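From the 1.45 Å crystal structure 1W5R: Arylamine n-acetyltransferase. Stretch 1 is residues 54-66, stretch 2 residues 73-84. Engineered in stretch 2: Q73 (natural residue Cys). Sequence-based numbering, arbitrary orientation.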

# COMPACT_ATOMS: atom_id res chain seq x y z
N ASP A 54 24.57 17.38 20.13
CA ASP A 54 24.31 17.63 21.55
C ASP A 54 23.24 16.66 22.04
O ASP A 54 22.09 16.75 21.62
CB ASP A 54 23.85 19.09 21.70
CG ASP A 54 23.57 19.50 23.14
OD1 ASP A 54 23.53 18.65 24.05
OD2 ASP A 54 23.39 20.72 23.35
N LEU A 55 23.64 15.73 22.91
CA LEU A 55 22.72 14.72 23.42
C LEU A 55 22.32 14.97 24.89
O LEU A 55 21.91 14.05 25.60
CB LEU A 55 23.30 13.32 23.22
CG LEU A 55 23.60 12.97 21.75
CD1 LEU A 55 24.25 11.58 21.68
CD2 LEU A 55 22.37 13.03 20.83
N SER A 56 22.46 16.22 25.33
CA SER A 56 21.98 16.62 26.65
C SER A 56 20.46 16.53 26.74
O SER A 56 19.76 16.59 25.72
CB SER A 56 22.42 18.06 26.94
OG SER A 56 21.75 18.98 26.10
N ALA A 57 19.94 16.40 27.95
CA ALA A 57 18.49 16.39 28.14
C ALA A 57 17.85 17.67 27.59
O ALA A 57 16.79 17.63 26.97
CB ALA A 57 18.13 16.19 29.61
N GLU A 58 18.48 18.82 27.85
CA GLU A 58 17.94 20.10 27.38
C GLU A 58 17.72 20.10 25.88
O GLU A 58 16.66 20.49 25.40
CB GLU A 58 18.87 21.26 27.79
CG GLU A 58 18.51 22.59 27.13
CD GLU A 58 19.30 23.79 27.68
OE1 GLU A 58 20.31 23.59 28.40
OE2 GLU A 58 18.90 24.93 27.38
N ALA A 59 18.74 19.65 25.14
CA ALA A 59 18.68 19.62 23.69
C ALA A 59 17.62 18.64 23.21
O ALA A 59 16.86 18.94 22.30
CB ALA A 59 20.01 19.26 23.12
N LEU A 60 17.59 17.45 23.80
CA LEU A 60 16.68 16.40 23.30
C LEU A 60 15.21 16.66 23.62
O LEU A 60 14.33 16.42 22.79
CB LEU A 60 17.14 15.03 23.78
CG LEU A 60 18.54 14.62 23.30
CD1 LEU A 60 18.88 13.22 23.78
CD2 LEU A 60 18.65 14.73 21.76
N PHE A 61 14.94 17.16 24.83
CA PHE A 61 13.57 17.56 25.17
C PHE A 61 13.11 18.72 24.29
O PHE A 61 12.00 18.72 23.76
CB PHE A 61 13.47 17.95 26.65
CG PHE A 61 13.24 16.79 27.60
CD1 PHE A 61 14.32 16.04 28.07
CD2 PHE A 61 11.95 16.48 28.05
CE1 PHE A 61 14.12 14.96 28.97
CE2 PHE A 61 11.74 15.41 28.96
CZ PHE A 61 12.82 14.65 29.41
N ALA A 62 13.99 19.70 24.08
CA ALA A 62 13.63 20.85 23.26
C ALA A 62 13.19 20.44 21.85
O ALA A 62 12.17 20.90 21.35
CB ALA A 62 14.76 21.87 23.22
N LYS A 63 13.95 19.54 21.23
CA LYS A 63 13.64 19.13 19.87
C LYS A 63 12.48 18.12 19.77
O LYS A 63 11.53 18.35 19.04
CB LYS A 63 14.88 18.57 19.17
CG LYS A 63 14.63 18.16 17.73
CD LYS A 63 15.87 17.57 17.08
CE LYS A 63 15.56 17.06 15.69
NZ LYS A 63 16.76 16.47 15.05
N LEU A 64 12.59 17.01 20.49
CA LEU A 64 11.64 15.91 20.29
C LEU A 64 10.32 16.10 21.02
O LEU A 64 9.32 15.47 20.67
CB LEU A 64 12.24 14.57 20.69
CG LEU A 64 13.05 13.85 19.60
CD1 LEU A 64 14.28 14.64 19.24
CD2 LEU A 64 13.41 12.44 20.07
N VAL A 65 10.33 16.95 22.04
CA VAL A 65 9.11 17.23 22.79
C VAL A 65 8.57 18.61 22.41
O VAL A 65 7.50 18.70 21.80
CB VAL A 65 9.33 17.08 24.32
CG1 VAL A 65 8.06 17.49 25.09
CG2 VAL A 65 9.77 15.63 24.66
N ASP A 66 9.32 19.67 22.71
CA ASP A 66 8.79 21.03 22.58
C ASP A 66 8.56 21.46 21.14
O ASP A 66 7.62 22.21 20.85
CB ASP A 66 9.71 22.05 23.27
CG ASP A 66 9.84 21.81 24.76
OD1 ASP A 66 9.01 21.09 25.36
OD2 ASP A 66 10.81 22.34 25.35
N GLN A 73 18.45 7.53 16.25
CA GLN A 73 18.68 6.61 17.37
C GLN A 73 19.18 7.28 18.65
O GLN A 73 18.70 7.00 19.76
CB GLN A 73 19.63 5.47 16.95
CG GLN A 73 20.93 5.85 16.29
CD GLN A 73 20.83 6.01 14.76
OE1 GLN A 73 19.76 6.27 14.22
NE2 GLN A 73 21.96 5.83 14.08
N TYR A 74 20.17 8.17 18.50
CA TYR A 74 20.75 8.83 19.69
C TYR A 74 19.78 9.78 20.39
O TYR A 74 19.83 9.99 21.62
CB TYR A 74 22.00 9.60 19.31
CG TYR A 74 23.13 8.76 18.80
CD1 TYR A 74 23.38 8.63 17.44
CD2 TYR A 74 23.97 8.07 19.69
CE1 TYR A 74 24.44 7.85 16.96
CE2 TYR A 74 25.03 7.29 19.23
CZ TYR A 74 25.26 7.18 17.87
OH TYR A 74 26.32 6.44 17.38
N GLU A 75 18.90 10.37 19.59
CA GLU A 75 17.93 11.32 20.11
C GLU A 75 16.81 10.59 20.84
O GLU A 75 16.41 10.96 21.94
CB GLU A 75 17.39 12.21 18.98
CG GLU A 75 18.46 13.11 18.41
CD GLU A 75 18.06 13.75 17.10
OE1 GLU A 75 17.98 15.00 17.06
OE2 GLU A 75 17.86 13.01 16.11
N HIS A 76 16.31 9.52 20.21
CA HIS A 76 15.25 8.71 20.81
C HIS A 76 15.63 8.07 22.12
O HIS A 76 14.97 8.27 23.14
CB HIS A 76 14.82 7.63 19.84
CG HIS A 76 13.77 8.08 18.88
ND1 HIS A 76 12.44 8.22 19.25
CD2 HIS A 76 13.85 8.48 17.59
CE1 HIS A 76 11.75 8.67 18.22
NE2 HIS A 76 12.58 8.84 17.20
N ASN A 77 16.69 7.29 22.08
CA ASN A 77 17.10 6.57 23.28
C ASN A 77 17.75 7.48 24.29
O ASN A 77 17.67 7.22 25.49
CB ASN A 77 17.96 5.36 22.91
CG ASN A 77 17.11 4.26 22.28
OD1 ASN A 77 15.96 4.06 22.68
ND2 ASN A 77 17.65 3.57 21.28
N GLY A 78 18.35 8.57 23.82
CA GLY A 78 18.86 9.56 24.76
C GLY A 78 17.70 10.13 25.56
O GLY A 78 17.72 10.11 26.80
N LEU A 79 16.68 10.60 24.86
CA LEU A 79 15.50 11.16 25.51
C LEU A 79 14.86 10.17 26.47
O LEU A 79 14.58 10.51 27.63
CB LEU A 79 14.47 11.62 24.46
CG LEU A 79 13.14 12.15 25.01
CD1 LEU A 79 13.34 13.38 25.85
CD2 LEU A 79 12.18 12.44 23.86
N LEU A 80 14.60 8.96 26.00
CA LEU A 80 13.95 7.97 26.85
C LEU A 80 14.81 7.62 28.05
O LEU A 80 14.28 7.39 29.14
CB LEU A 80 13.61 6.71 26.03
CG LEU A 80 12.81 5.64 26.79
CD1 LEU A 80 11.56 6.21 27.46
CD2 LEU A 80 12.43 4.52 25.83
N GLY A 81 16.12 7.59 27.85
CA GLY A 81 17.05 7.36 28.95
C GLY A 81 16.86 8.36 30.09
O GLY A 81 16.77 7.97 31.26
N TYR A 82 16.78 9.64 29.76
CA TYR A 82 16.56 10.69 30.77
C TYR A 82 15.21 10.52 31.43
O TYR A 82 15.10 10.63 32.66
CB TYR A 82 16.66 12.08 30.14
CG TYR A 82 18.04 12.44 29.63
CD1 TYR A 82 18.25 12.75 28.27
CD2 TYR A 82 19.13 12.49 30.50
CE1 TYR A 82 19.53 13.08 27.81
CE2 TYR A 82 20.40 12.82 30.05
CZ TYR A 82 20.60 13.12 28.70
OH TYR A 82 21.85 13.45 28.25
N VAL A 83 14.19 10.24 30.63
CA VAL A 83 12.83 10.08 31.15
C VAL A 83 12.77 8.93 32.14
O VAL A 83 12.22 9.09 33.25
CB VAL A 83 11.80 9.86 30.02
CG1 VAL A 83 10.48 9.39 30.59
CG2 VAL A 83 11.62 11.12 29.22
N LEU A 84 13.35 7.79 31.78
CA LEU A 84 13.27 6.61 32.65
C LEU A 84 14.02 6.81 33.96
O LEU A 84 13.53 6.42 35.03
CB LEU A 84 13.72 5.34 31.94
CG LEU A 84 12.87 4.91 30.74
CD1 LEU A 84 13.51 3.71 30.10
CD2 LEU A 84 11.39 4.62 31.08

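Two helices of one chain, crossing at -110° with their axes 9.3 Å apart at closest approach, pack through interlocking leucines, and two polar links, one hydrogen bond and one salt bridge, are built into the same contact. The example illustrates how steeply crossed helices mesh by knobs and holes. L55, L60, F61, L64 and L79 are buried, and the contact covers 677 Å², both sides summed. L60 points toward the second helix and sits among E75, G78, L79 and Y82. Glycine makes this possible: L60 CD1 lies 3.8 Å from G78 C and 3.6 Å from L79 N, against bare backbone, and a CB on G78 would clash with that methyl and with Y74 O. L79 returns the gesture, filling a hole formed by L60, F61, L64 and V65; its CD2 rests 3.8 Å from L64 CB, while its CD1 stands over one face of the F61 ring, 3.6 Å from the centroid of that ring, in a CH-pi contact. The same ring meets Y82 CB at its edge, with F61 CE1 4.0 Å away.

Y82 serves two chemistries at once. Its flat face receives A57, whose small CB lies 3.6 Å from the centroid of the Y82 ring and lets backbone and ring come close. Its hydroxyl reaches past the helix start, Y82 OH donating to L55 O at 2.7 Å and so satisfying a carbonyl in the segment before the helix. S56, at the N-cap, caps the first turn, its OG accepting from A59 N at 3.2 Å, and S56 N and S56 OG both donate to D54 OD1, at 2.9 and 2.7 Å.

Farther along, the fully extended K63 (all four chi angles t) brings NZ to 2.8 Å from E75 OE1, a salt bridge that pairs buried opposite charges. The aliphatic part of E75 is equally useful: its CG lies 3.7 Å from L60 CD2.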